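Local coordinates for thiamine-biosynthesis protein ThiS (PDB 3CWI) that probably serves as the ubiquitin-like sulfur carrier of thiamine biosynthesis, at residues T4-P9 and V60-F65. Residues are numbered along the deposited sequence; the frame is centred on the assembly and turned at random.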
loop_
_atom_site.group_PDB
_atom_site.type_symbol
_atom_site.label_atom_id
_atom_site.label_comp_id
_atom_site.label_asym_id
_atom_site.label_seq_id
_atom_site.Cartn_x
_atom_site.Cartn_y
_atom_site.Cartn_z
ATOM N N THR A 4 8.096 -4.330 -2.771
ATOM C CA THR A 4 7.660 -4.359 -4.154
ATOM C C THR A 4 6.375 -3.538 -4.206
ATOM O O THR A 4 5.478 -3.736 -3.389
ATOM C CB THR A 4 7.375 -5.805 -4.602
ATOM O OG1 THR A 4 8.536 -6.616 -4.355
ATOM C CG2 THR A 4 7.046 -5.849 -6.078
ATOM N N VAL A 5 6.305 -2.598 -5.142
ATOM C CA VAL A 5 5.121 -1.760 -5.288
ATOM C C VAL A 5 4.635 -1.898 -6.725
ATOM O O VAL A 5 5.353 -1.558 -7.666
ATOM C CB VAL A 5 5.438 -0.269 -4.981
ATOM C CG1 VAL A 5 4.205 0.590 -5.223
ATOM C CG2 VAL A 5 5.894 -0.126 -3.527
ATOM N N ASN A 6 3.419 -2.410 -6.881
ATOM C CA ASN A 6 2.829 -2.641 -8.203
ATOM C C ASN A 6 3.770 -3.485 -9.055
ATOM O O ASN A 6 3.983 -3.210 -10.244
ATOM C CB ASN A 6 2.529 -1.322 -8.910
ATOM C CG ASN A 6 1.475 -0.512 -8.189
ATOM O OD1 ASN A 6 0.511 -1.068 -7.658
ATOM N ND2 ASN A 6 1.637 0.807 -8.184
ATOM N N GLY A 7 4.344 -4.503 -8.419
ATOM C CA GLY A 7 5.242 -5.420 -9.102
ATOM C C GLY A 7 6.669 -4.963 -9.312
ATOM O O GLY A 7 7.502 -5.744 -9.768
ATOM N N LYS A 8 6.972 -3.717 -8.975
ATOM C CA LYS A 8 8.323 -3.213 -9.188
ATOM C C LYS A 8 9.084 -2.874 -7.915
ATOM O O LYS A 8 8.491 -2.503 -6.898
ATOM C CB LYS A 8 8.266 -2.000 -10.110
ATOM C CG LYS A 8 7.699 -2.331 -11.491
ATOM C CD LYS A 8 8.621 -3.281 -12.256
ATOM C CE LYS A 8 8.171 -3.461 -13.702
ATOM N NZ LYS A 8 6.867 -4.167 -13.828
ATOM N N PRO A 9 10.422 -3.003 -7.959
ATOM C CA PRO A 9 11.281 -2.717 -6.812
ATOM C C PRO A 9 11.096 -1.305 -6.292
ATOM O O PRO A 9 10.948 -0.349 -7.057
ATOM C CB PRO A 9 12.684 -2.943 -7.363
ATOM C CG PRO A 9 12.460 -4.001 -8.402
ATOM C CD PRO A 9 11.222 -3.498 -9.091
ATOM N N VAL A 60 3.112 -4.677 -2.183
ATOM C CA VAL A 60 1.897 -3.890 -2.124
ATOM C C VAL A 60 1.434 -3.513 -3.519
ATOM O O VAL A 60 2.246 -3.264 -4.418
ATOM C CB VAL A 60 2.108 -2.618 -1.271
ATOM C CG1 VAL A 60 2.529 -3.014 0.136
ATOM C CG2 VAL A 60 3.177 -1.733 -1.897
ATOM N N GLU A 61 0.121 -3.486 -3.706
ATOM C CA GLU A 61 -0.450 -3.135 -5.004
ATOM C C GLU A 61 -1.547 -2.092 -4.827
ATOM O O GLU A 61 -2.347 -2.167 -3.898
ATOM C CB GLU A 61 -1.046 -4.376 -5.661
ATOM C CG GLU A 61 -0.074 -5.512 -5.871
ATOM C CD GLU A 61 -0.788 -6.795 -6.253
ATOM O OE1 GLU A 61 -1.442 -7.401 -5.376
ATOM O OE2 GLU A 61 -0.707 -7.190 -7.431
ATOM N N PHE A 62 -1.570 -1.121 -5.726
ATOM C CA PHE A 62 -2.575 -0.078 -5.689
ATOM C C PHE A 62 -3.460 -0.244 -6.914
ATOM O O PHE A 62 -2.991 -0.148 -8.048
ATOM C CB PHE A 62 -1.908 1.299 -5.677
ATOM C CG PHE A 62 -1.019 1.520 -4.487
ATOM C CD1 PHE A 62 -1.531 1.437 -3.201
ATOM C CD2 PHE A 62 0.336 1.779 -4.650
ATOM C CE1 PHE A 62 -0.709 1.603 -2.091
ATOM C CE2 PHE A 62 1.169 1.947 -3.544
ATOM C CZ PHE A 62 0.645 1.858 -2.273
ATOM N N LEU A 63 -4.739 -0.521 -6.676
ATOM C CA LEU A 63 -5.685 -0.734 -7.765
ATOM C C LEU A 63 -6.887 0.208 -7.659
ATOM O O LEU A 63 -7.279 0.615 -6.562
ATOM C CB LEU A 63 -6.175 -2.187 -7.753
ATOM C CG LEU A 63 -5.162 -3.314 -7.488
ATOM C CD1 LEU A 63 -5.892 -4.648 -7.506
ATOM C CD2 LEU A 63 -4.054 -3.294 -8.523
ATOM N N TYR A 64 -7.467 0.549 -8.808
ATOM C CA TYR A 64 -8.626 1.433 -8.841
ATOM C C TYR A 64 -9.757 0.779 -9.616
ATOM O O TYR A 64 -9.613 0.483 -10.799
ATOM C CB TYR A 64 -8.286 2.766 -9.511
ATOM C CG TYR A 64 -7.160 3.533 -8.862
ATOM C CD1 TYR A 64 -5.829 3.273 -9.192
ATOM C CD2 TYR A 64 -7.426 4.530 -7.927
ATOM C CE1 TYR A 64 -4.787 3.998 -8.607
ATOM C CE2 TYR A 64 -6.401 5.255 -7.340
ATOM C CZ TYR A 64 -5.086 4.985 -7.684
ATOM O OH TYR A 64 -4.074 5.707 -7.097
ATOM N N PHE A 65 -10.883 0.560 -8.950
ATOM C CA PHE A 65 -12.030 -0.051 -9.599
ATOM C C PHE A 65 -13.111 0.979 -9.920
ATOM O O PHE A 65 -13.506 1.767 -9.063
ATOM C CB PHE A 65 -12.609 -1.149 -8.713
ATOM C CG PHE A 65 -11.664 -2.288 -8.472
ATOM C CD1 PHE A 65 -10.536 -2.119 -7.674
ATOM C CD2 PHE A 65 -11.892 -3.530 -9.061
ATOM C CE1 PHE A 65 -9.645 -3.174 -7.467
ATOM C CE2 PHE A 65 -11.010 -4.589 -8.864
ATOM C CZ PHE A 65 -9.881 -4.410 -8.063
HETATM O O HOH W 1 3.728 -5.407 -5.655
#
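At T4 the carbonyl oxygen accepts the amide of V60, V60 N to T4 O at 2.8 Å and nearly along the C=O axis, the first rung of a parallel pairing. V5 is the bridge partner of V60. Their side chains run side by side on one face of the sheet, V5 CG2 meeting V60 CG2 at 3.6 Å, while V5 CG1, anti to its backbone N (chi1 177°), reaches F62 CE2 at 3.7 Å. N6 bonds twice, once by its backbone and once by its side chain: N6 N donates to V60 O (2.9 Å), and N6 OD1 accepts from F62 N at 2.8 Å, in the plane of its carbonyl and almost straight at 175°. The side chain thus takes over the rung where the main chain turns away, and ND2 comes to the edge of the F62 ring, amide and ring planes 80° apart. G7 N is tied to V60 O through one water, so that carbonyl has two donors. V5 and K8 bond each other in both directions, N to O, across the type I' turn whose corners are N6 and G7. The contact joins the N-terminal hairpin to strand 59-63 in the ubiquitin-like (beta-grasp) sheet: strand 2-5 lies between 8-11 and 59-63, and strand 36-39 flanks 59-63 beyond, where V60 touches L39 and F62 V37.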